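Local structure of thiol transferase (Phanerochaete chrysosporium, 4F0B) at residues Thr16-Val21 against Phe82-Ile87; Asn134-Tyr139 against Asn149-Glu154. The protein probably acts as a Ure2p-like glutathione transferase with thiol transferase character, and binds oxidized glutathione disulfide in a GST fold. One frame throughout, in Å; residues are numbered along the deposited sequence. Where two conformers were deposited one is given.

Contact 1. Residues Thr16-Val21 against Phe82-Ile87; sequences TPNGWV and FETSAI. With GDS (oxidized glutathione disulfide), chain C.
The first torsion of T84 (chi1 50°) turns OG1 to the glutathione disulfide, while CG2 swings beside the backbone N and meets N18. There the methyl CG2 of T84 lies 3.5 Å from CB of N18 and 3.4 Å from the carbonyl O of N18, the two side chains crossing at about a right angle; CG2 of V21 closes on the same methyl from 3.9 Å. This buried contact between protein atoms is thus purely van der Waals. T84 grips one gamma-glutamyl carboxylate with two donors: OG1 gives to OE1 at 2.6 Å and the backbone N to OE2 at 2.8 Å, the latter nearly straight (169°). E83 OE1 accepts from the ligand amino N1 at 2.7 Å, while H123 bonds the same oxygen; with K182, bonded to T84 OG1, it forms a second shell positioning the first. N18 ND2 reaches the glycyl carboxylate of the other glutathione, 2.8 Å from OE5, with N18 OD1 held by W186. T16 OG1 lies 3.3 Å from the ligand sulfur SG2. It also accepts from the backbone N of G19, an ST motif. The acidic-hydroxyl pair E83-T84, leading into helix 84-95, is the gamma-glutamyl-binding element of the thioredoxin-like GST glutathione site.

Contact 2. Residues Asn134-Tyr139 against Asn149-Glu154; sequences NHFNLY and NRYLNE. With GDS (oxidized glutathione disulfide), chain D.
F136 and Y151 join two successive helices, 109-139 and 145-166, of the helical C-terminal part of the GST fold, at the dimer interface, where Y151 and F136 of the second subunit also pack against them. Their rings meet rim to rim: the planes are almost parallel, at 6°, yet the centroids stand 5.8 Å apart, and neither ring covers the other. The nearest atoms are on the rims, CE2 of F136 lying 3.8 Å from CE2 of Y151 and CD2 of F136 equally far from CD2 of Y151. N137 and L152 add a looser approach, while ND2 of N137 is bonded to the carbonyl O of T193. On the Y151 ring, CG of R150 sits 3.9 Å above the centre. From there the R150 chain, with CG anti to its backbone N (chi1 163°), runs extended to NE. R150 NH1 gives to OE8 and R150 NH2 to OE7 of a gamma-glutamyl carboxylate of the disulfide, each at 2.9 Å, the second almost straight at 175°. A leucine here would offer that carboxylate no N-H, probably leaving it without its cationic mate and freer to turn. Y151 OH takes a weak bond from R150 NE, 3.3 Å long, and is bonded to Q132 of the second subunit. The chemistry implies a paired, charge-complementary grip, consistent with an arginine positioned by the Y151 ring under its CG and by that same Q132 at NH2.

The two contacts lie apart in one subunit, centres 21 Å from each other and nearest atoms about 5 Å apart without touching, but the dimer joins their roles. The disulfide gripped in contact 1 is also hydrogen-bonded to R150 NH2 of the second subunit; the one that R150 of contact 2 reaches is bound by N18, E83 and T84 of the second subunit. Each ligand therefore takes its main site from residues like those of 16-21 and 82-87 in one chain and an arginine on 149-154 from the other. These bonded sets define two sites, each built across the subunit interface; the T84 side chain stands about 14 Å from the other disulfide.

Contact 1. Residues Thr16-Val21 against Phe82-Ile87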
loop_
_atom_site.group_PDB
_atom_site.type_symbol
_atom_site.label_atom_id
_atom_site.label_comp_id
_atom_site.label_asym_id
_atom_site.label_seq_id
_atom_site.Cartn_x
_atom_site.Cartn_y
_atom_site.Cartn_z
ATOM N N THR A 16 -5.760 -0.828 -17.336
ATOM C CA THR A 16 -4.393 -0.789 -16.782
ATOM C C THR A 16 -4.333 -1.798 -15.628
ATOM O O THR A 16 -5.375 -2.257 -15.126
ATOM C CB THR A 16 -4.061 0.593 -16.151
ATOM O OG1 THR A 16 -5.027 0.872 -15.131
ATOM C CG2 THR A 16 -4.162 1.740 -17.146
ATOM N N PRO A 17 -3.126 -2.153 -15.167
ATOM C CA PRO A 17 -2.997 -3.129 -14.072
ATOM C C PRO A 17 -3.705 -2.737 -12.783
ATOM O O PRO A 17 -4.096 -3.618 -11.994
ATOM C CB PRO A 17 -1.456 -3.221 -13.844
ATOM C CG PRO A 17 -0.904 -1.959 -14.525
ATOM C CD PRO A 17 -1.805 -1.743 -15.705
ATOM N N ASN A 18 -3.888 -1.429 -12.545
ATOM C CA ASN A 18 -4.690 -0.982 -11.430
ATOM C C ASN A 18 -6.187 -0.859 -11.769
ATOM O O ASN A 18 -7.050 -1.250 -10.964
ATOM C CB ASN A 18 -4.146 0.365 -10.911
ATOM C CG ASN A 18 -2.791 0.192 -10.238
ATOM O OD1 ASN A 18 -2.582 -0.784 -9.504
ATOM N ND2 ASN A 18 -1.871 1.104 -10.514
ATOM N N GLY A 19 -6.487 -0.300 -12.938
ATOM C CA GLY A 19 -7.883 -0.111 -13.354
ATOM C C GLY A 19 -8.698 -1.384 -13.449
ATOM O O GLY A 19 -9.912 -1.367 -13.177
ATOM N N TRP A 20 -8.052 -2.500 -13.802
ATOM C CA TRP A 20 -8.829 -3.722 -14.022
ATOM C C TRP A 20 -9.360 -4.287 -12.721
ATOM O O TRP A 20 -10.381 -4.971 -12.728
ATOM C CB TRP A 20 -7.952 -4.815 -14.643
ATOM C CG TRP A 20 -7.513 -4.512 -16.049
ATOM C CD1 TRP A 20 -8.266 -3.972 -17.055
ATOM C CD2 TRP A 20 -6.213 -4.768 -16.609
ATOM N NE1 TRP A 20 -7.498 -3.845 -18.207
ATOM C CE2 TRP A 20 -6.241 -4.343 -17.948
ATOM C CE3 TRP A 20 -5.021 -5.314 -16.090
ATOM C CZ2 TRP A 20 -5.118 -4.406 -18.783
ATOM C CZ3 TRP A 20 -3.889 -5.380 -16.922
ATOM C CH2 TRP A 20 -3.952 -4.934 -18.254
ATOM N N VAL A 21 -8.659 -4.055 -11.611
ATOM C CA VAL A 21 -8.894 -4.919 -10.458
ATOM C C VAL A 21 -10.243 -4.711 -9.739
ATOM O O VAL A 21 -10.892 -5.705 -9.371
ATOM C CB VAL A 21 -7.680 -5.059 -9.503
ATOM C CG1 VAL A 21 -6.462 -5.511 -10.272
ATOM C CG2 VAL A 21 -7.379 -3.786 -8.719
ATOM N N PHE A 82 -10.930 5.762 -3.093
ATOM C CA PHE A 82 -9.786 5.702 -4.013
ATOM C C PHE A 82 -8.736 4.749 -3.438
ATOM O O PHE A 82 -8.851 4.322 -2.261
ATOM C CB PHE A 82 -9.220 7.116 -4.371
ATOM C CG PHE A 82 -8.487 7.810 -3.238
ATOM C CD1 PHE A 82 -9.176 8.392 -2.191
ATOM C CD2 PHE A 82 -7.101 7.924 -3.266
ATOM C CE1 PHE A 82 -8.491 9.033 -1.142
ATOM C CE2 PHE A 82 -6.413 8.572 -2.220
ATOM C CZ PHE A 82 -7.110 9.122 -1.176
ATOM N N GLU A 83 -7.762 4.400 -4.289
ATOM C CA GLU A 83 -6.689 3.395 -4.075
ATOM C C GLU A 83 -7.220 1.978 -4.290
ATOM O O GLU A 83 -8.089 1.501 -3.539
ATOM C CB GLU A 83 -6.037 3.502 -2.681
ATOM C CG GLU A 83 -5.321 4.829 -2.448
ATOM C CD GLU A 83 -4.036 4.973 -3.257
ATOM O OE1 GLU A 83 -3.344 3.943 -3.475
ATOM O OE2 GLU A 83 -3.721 6.094 -3.698
ATOM N N THR A 84 -6.699 1.323 -5.334
ATOM C CA THR A 84 -7.107 -0.051 -5.692
ATOM C C THR A 84 -7.453 -0.921 -4.479
ATOM O O THR A 84 -8.587 -1.414 -4.379
ATOM C CB THR A 84 -5.984 -0.801 -6.475
ATOM O OG1 THR A 84 -4.745 -0.660 -5.766
ATOM C CG2 THR A 84 -5.869 -0.259 -7.889
ATOM N N SER A 85 -6.485 -1.146 -3.590
ATOM C CA SER A 85 -6.662 -2.111 -2.504
ATOM C C SER A 85 -7.746 -1.698 -1.545
ATOM O O SER A 85 -8.524 -2.557 -1.051
ATOM C CB SER A 85 -5.345 -2.291 -1.767
ATOM O OG SER A 85 -4.367 -2.738 -2.709
ATOM N N ALA A 86 -7.886 -0.375 -1.310
ATOM C CA ALA A 86 -8.937 0.137 -0.417
ATOM C C ALA A 86 -10.317 -0.074 -1.061
ATOM O O ALA A 86 -11.318 -0.359 -0.368
ATOM C CB ALA A 86 -8.712 1.639 -0.100
ATOM N N ILE A 87 -10.391 0.076 -2.384
ATOM C CA ILE A 87 -11.636 -0.174 -3.131
ATOM C C ILE A 87 -12.041 -1.657 -3.013
ATOM O O ILE A 87 -13.212 -1.970 -2.738
ATOM C CB ILE A 87 -11.470 0.202 -4.595
ATOM C CG1 ILE A 87 -11.239 1.726 -4.725
ATOM C CG2 ILE A 87 -12.714 -0.229 -5.395
ATOM C CD1 ILE A 87 -10.687 2.163 -6.084
HETATM N N1 GDS C . -1.730 3.495 -5.613
HETATM C CA1 GDS C . -2.774 3.768 -6.651
HETATM C C1 GDS C . -3.802 2.605 -6.609
HETATM O OE1 GDS C . -3.416 1.483 -6.215
HETATM O OE2 GDS C . -4.970 2.863 -6.956
HETATM C CB1 GDS C . -2.117 3.795 -8.040
HETATM C CG1 GDS C . -3.115 4.186 -9.145
HETATM C CD1 GDS C . -2.354 4.506 -10.424
HETATM O O1 GDS C . -1.140 4.423 -10.562
HETATM N N2 GDS C . -3.138 4.984 -11.447
HETATM C CA2 GDS C . -2.595 5.337 -12.766
HETATM C C2 GDS C . -3.060 6.727 -13.139
HETATM O O2 GDS C . -4.241 7.107 -12.926
HETATM C CB2 GDS C . -3.058 4.393 -13.872
HETATM S SG2 GDS C . -2.714 2.657 -13.576
HETATM N N3 GDS C . -2.119 7.489 -13.729
HETATM C CA3 GDS C . -2.465 8.843 -14.170
HETATM C C3 GDS C . -1.499 9.867 -13.701
HETATM O OE3 GDS C . -1.762 11.046 -14.011
HETATM O OE4 GDS C . -0.504 9.508 -13.014
HETATM N N4 GDS C . 1.302 2.895 -10.728
HETATM C CA4 GDS C . 2.131 2.564 -9.581
HETATM C C4 GDS C . 1.373 1.794 -8.449
HETATM O OE5 GDS C . 0.344 1.141 -8.722
HETATM O OE6 GDS C . 1.876 1.889 -7.316
HETATM C C5 GDS C . 1.846 2.933 -11.947
HETATM O O5 GDS C . 3.059 2.689 -12.147
HETATM C CA5 GDS C . 0.929 3.309 -13.098
HETATM N N5 GDS C . 1.661 4.165 -14.061
HETATM C CB5 GDS C . 0.451 1.978 -13.721
HETATM S SG5 GDS C . -0.838 2.262 -14.927
HETATM C CA6 GDS C . 2.569 8.278 -13.817
HETATM C C6 GDS C . 4.091 8.083 -13.664
HETATM O OE7 GDS C . 4.498 7.146 -12.941
HETATM O OE8 GDS C . 4.829 8.924 -14.235
HETATM N N6 GDS C . 2.295 9.712 -13.766
HETATM C CB6 GDS C . 2.075 7.687 -15.176
HETATM C CG6 GDS C . 2.157 6.141 -15.340
HETATM C CD6 GDS C . 1.263 5.445 -14.355
HETATM O O6 GDS C . 0.287 5.937 -13.810
#

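Contact 2. Residues Asn134-Tyr139 against Asn149-Glu154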
loop_
_atom_site.group_PDB
_atom_site.type_symbol
_atom_site.label_atom_id
_atom_site.label_comp_id
_atom_site.label_asym_id
_atom_site.label_seq_id
_atom_site.Cartn_x
_atom_site.Cartn_y
_atom_site.Cartn_z
ATOM N N ASN A 134 8.018 -0.604 -15.759
ATOM C CA ASN A 134 7.305 -0.266 -16.978
ATOM C C ASN A 134 7.667 1.135 -17.422
ATOM O O ASN A 134 7.889 1.373 -18.618
ATOM C CB ASN A 134 5.809 -0.321 -16.721
ATOM C CG ASN A 134 5.264 -1.740 -16.713
ATOM O OD1 ASN A 134 5.984 -2.707 -16.962
ATOM N ND2 ASN A 134 3.962 -1.858 -16.395
ATOM N N HIS A 135 7.758 2.066 -16.468
ATOM C CA HIS A 135 8.114 3.429 -16.876
ATOM C C HIS A 135 9.461 3.454 -17.621
ATOM O O HIS A 135 9.556 3.927 -18.742
ATOM C CB HIS A 135 8.200 4.392 -15.700
ATOM C CG HIS A 135 8.532 5.774 -16.164
ATOM N ND1 HIS A 135 7.610 6.553 -16.831
ATOM C CD2 HIS A 135 9.696 6.469 -16.170
ATOM C CE1 HIS A 135 8.180 7.686 -17.187
ATOM N NE2 HIS A 135 9.447 7.659 -16.809
ATOM N N PHE A 136 10.493 2.894 -17.011
ATOM C CA PHE A 136 11.823 2.991 -17.616
ATOM C C PHE A 136 11.995 2.100 -18.846
ATOM O O PHE A 136 12.673 2.482 -19.792
ATOM C CB PHE A 136 12.911 2.748 -16.566
ATOM C CG PHE A 136 13.078 3.891 -15.614
ATOM C CD1 PHE A 136 13.705 5.068 -16.022
ATOM C CD2 PHE A 136 12.560 3.785 -14.329
ATOM C CE1 PHE A 136 13.862 6.147 -15.123
ATOM C CE2 PHE A 136 12.699 4.844 -13.432
ATOM C CZ PHE A 136 13.342 6.025 -13.829
ATOM N N ASN A 137 11.373 0.925 -18.828
ATOM C CA ASN A 137 11.590 -0.015 -19.919
ATOM C C ASN A 137 10.679 0.263 -21.110
ATOM O O ASN A 137 11.060 -0.020 -22.247
ATOM C CB ASN A 137 11.379 -1.430 -19.404
ATOM C CG ASN A 137 12.042 -2.475 -20.276
ATOM O OD1 ASN A 137 13.071 -2.218 -20.909
ATOM N ND2 ASN A 137 11.458 -3.667 -20.302
ATOM N N LEU A 138 9.497 0.811 -20.865
ATOM C CA LEU A 138 8.486 0.899 -21.912
ATOM C C LEU A 138 8.140 2.328 -22.309
ATOM O O LEU A 138 7.800 2.560 -23.461
ATOM C CB LEU A 138 7.171 0.208 -21.480
ATOM C CG LEU A 138 7.265 -1.221 -20.893
ATOM C CD1 LEU A 138 5.861 -1.775 -20.486
ATOM C CD2 LEU A 138 7.926 -2.164 -21.870
ATOM N N TYR A 139 8.159 3.269 -21.362
ATOM C CA TYR A 139 7.519 4.572 -21.636
ATOM C C TYR A 139 8.431 5.789 -21.589
ATOM O O TYR A 139 8.114 6.788 -22.229
ATOM C CB TYR A 139 6.331 4.786 -20.679
ATOM C CG TYR A 139 5.269 3.730 -20.814
ATOM C CD1 TYR A 139 4.598 3.554 -22.020
ATOM C CD2 TYR A 139 4.953 2.895 -19.762
ATOM C CE1 TYR A 139 3.609 2.579 -22.156
ATOM C CE2 TYR A 139 3.994 1.920 -19.875
ATOM C CZ TYR A 139 3.335 1.766 -21.082
ATOM O OH TYR A 139 2.361 0.798 -21.211
ATOM N N ASN A 149 17.362 -1.800 -15.186
ATOM C CA ASN A 149 17.820 -2.976 -14.458
ATOM C C ASN A 149 17.404 -2.941 -12.990
ATOM O O ASN A 149 17.001 -3.960 -12.420
ATOM C CB ASN A 149 19.337 -3.118 -14.594
ATOM C CG ASN A 149 19.746 -3.467 -15.998
ATOM O OD1 ASN A 149 18.960 -4.029 -16.752
ATOM N ND2 ASN A 149 20.979 -3.139 -16.360
ATOM N N ARG A 150 17.504 -1.781 -12.353
ATOM C CA ARG A 150 17.112 -1.715 -10.939
ATOM C C ARG A 150 15.684 -2.213 -10.745
ATOM O O ARG A 150 15.390 -3.036 -9.862
ATOM C CB ARG A 150 17.224 -0.281 -10.398
ATOM C CG ARG A 150 16.461 -0.082 -9.102
ATOM C CD ARG A 150 16.896 1.238 -8.414
ATOM N NE ARG A 150 16.051 1.569 -7.273
ATOM C CZ ARG A 150 16.157 1.029 -6.056
ATOM N NH1 ARG A 150 17.105 0.117 -5.778
ATOM N NH2 ARG A 150 15.264 1.376 -5.133
ATOM N N TYR A 151 14.767 -1.693 -11.564
ATOM C CA TYR A 151 13.353 -2.028 -11.341
ATOM C C TYR A 151 12.963 -3.369 -11.915
ATOM O O TYR A 151 12.088 -4.007 -11.331
ATOM C CB TYR A 151 12.411 -0.867 -11.773
ATOM C CG TYR A 151 12.679 0.342 -10.917
ATOM C CD1 TYR A 151 12.330 0.317 -9.565
ATOM C CD2 TYR A 151 13.354 1.454 -11.424
ATOM C CE1 TYR A 151 12.648 1.381 -8.720
ATOM C CE2 TYR A 151 13.666 2.536 -10.607
ATOM C CZ TYR A 151 13.327 2.492 -9.258
ATOM O OH TYR A 151 13.649 3.543 -8.426
ATOM N N LEU A 152 13.616 -3.853 -12.968
ATOM C CA LEU A 152 13.410 -5.246 -13.366
ATOM C C LEU A 152 13.924 -6.192 -12.273
ATOM O O LEU A 152 13.211 -7.149 -11.907
ATOM C CB LEU A 152 14.055 -5.530 -14.714
ATOM C CG LEU A 152 13.325 -5.008 -15.945
ATOM C CD1 LEU A 152 14.167 -5.293 -17.192
ATOM C CD2 LEU A 152 11.941 -5.636 -16.092
ATOM N N ASN A 153 15.090 -5.908 -11.707
ATOM C CA ASN A 153 15.616 -6.768 -10.665
ATOM C C ASN A 153 14.765 -6.737 -9.416
ATOM O O ASN A 153 14.542 -7.780 -8.791
ATOM C CB ASN A 153 17.061 -6.411 -10.346
ATOM C CG ASN A 153 18.005 -6.894 -11.432
ATOM O OD1 ASN A 153 17.668 -7.783 -12.226
ATOM N ND2 ASN A 153 19.180 -6.290 -11.490
ATOM N N GLU A 154 14.280 -5.555 -9.021
ATOM C CA GLU A 154 13.418 -5.493 -7.852
ATOM C C GLU A 154 12.090 -6.207 -8.114
ATOM O O GLU A 154 11.565 -6.900 -7.220
ATOM C CB GLU A 154 13.187 -4.029 -7.432
ATOM C CG GLU A 154 12.239 -3.876 -6.266
ATOM C CD GLU A 154 12.684 -4.536 -4.970
ATOM O OE1 GLU A 154 13.859 -4.957 -4.837
ATOM O OE2 GLU A 154 11.791 -4.648 -4.108
HETATM N N1 GDS D . 6.269 -1.602 2.143
HETATM C CA1 GDS D . 7.166 -1.916 3.312
HETATM C C1 GDS D . 6.466 -1.455 4.602
HETATM O OE1 GDS D . 5.670 -0.474 4.525
HETATM O OE2 GDS D . 6.694 -2.102 5.657
HETATM C CB1 GDS D . 8.492 -1.208 3.141
HETATM C CG1 GDS D . 9.539 -1.604 4.229
HETATM C CD1 GDS D . 10.899 -1.156 3.818
HETATM O O1 GDS D . 11.143 -0.585 2.749
HETATM N N2 GDS D . 11.871 -1.479 4.723
HETATM C CA2 GDS D . 13.257 -1.136 4.463
HETATM C C2 GDS D . 14.130 -2.382 4.544
HETATM O O2 GDS D . 13.971 -3.283 5.428
HETATM C CB2 GDS D . 13.834 -0.186 5.513
HETATM S SG2 GDS D . 12.863 1.376 5.615
HETATM N N3 GDS D . 15.138 -2.431 3.634
HETATM C CA3 GDS D . 16.114 -3.540 3.619
HETATM C C3 GDS D . 16.277 -4.220 2.286
HETATM O OE3 GDS D . 17.051 -5.194 2.272
HETATM O OE4 GDS D . 15.646 -3.766 1.320
HETATM N N4 GDS D . 10.995 1.857 1.160
HETATM C CA4 GDS D . 9.885 2.114 0.196
HETATM C C4 GDS D . 8.526 2.070 0.813
HETATM O OE5 GDS D . 8.406 2.228 2.050
HETATM O OE6 GDS D . 7.604 1.929 0.004
HETATM C C5 GDS D . 12.196 2.399 0.949
HETATM O O5 GDS D . 12.429 3.170 -0.020
HETATM C CA5 GDS D . 13.269 2.052 1.985
HETATM N N5 GDS D . 14.533 1.928 1.278
HETATM C CB5 GDS D . 13.268 3.223 2.985
HETATM S SG5 GDS D . 14.286 2.840 4.491
HETATM C CA6 GDS D . 16.123 -1.321 -0.931
HETATM C C6 GDS D . 16.093 -0.631 -2.291
HETATM O OE7 GDS D . 15.420 0.412 -2.408
HETATM O OE8 GDS D . 16.732 -1.160 -3.208
HETATM N N6 GDS D . 16.624 -2.697 -1.053
HETATM C CB6 GDS D . 17.025 -0.537 0.049
HETATM C CG6 GDS D . 16.513 0.865 0.460
HETATM C CD6 GDS D . 15.228 0.794 1.254
HETATM O O6 GDS D . 14.826 -0.196 1.840
#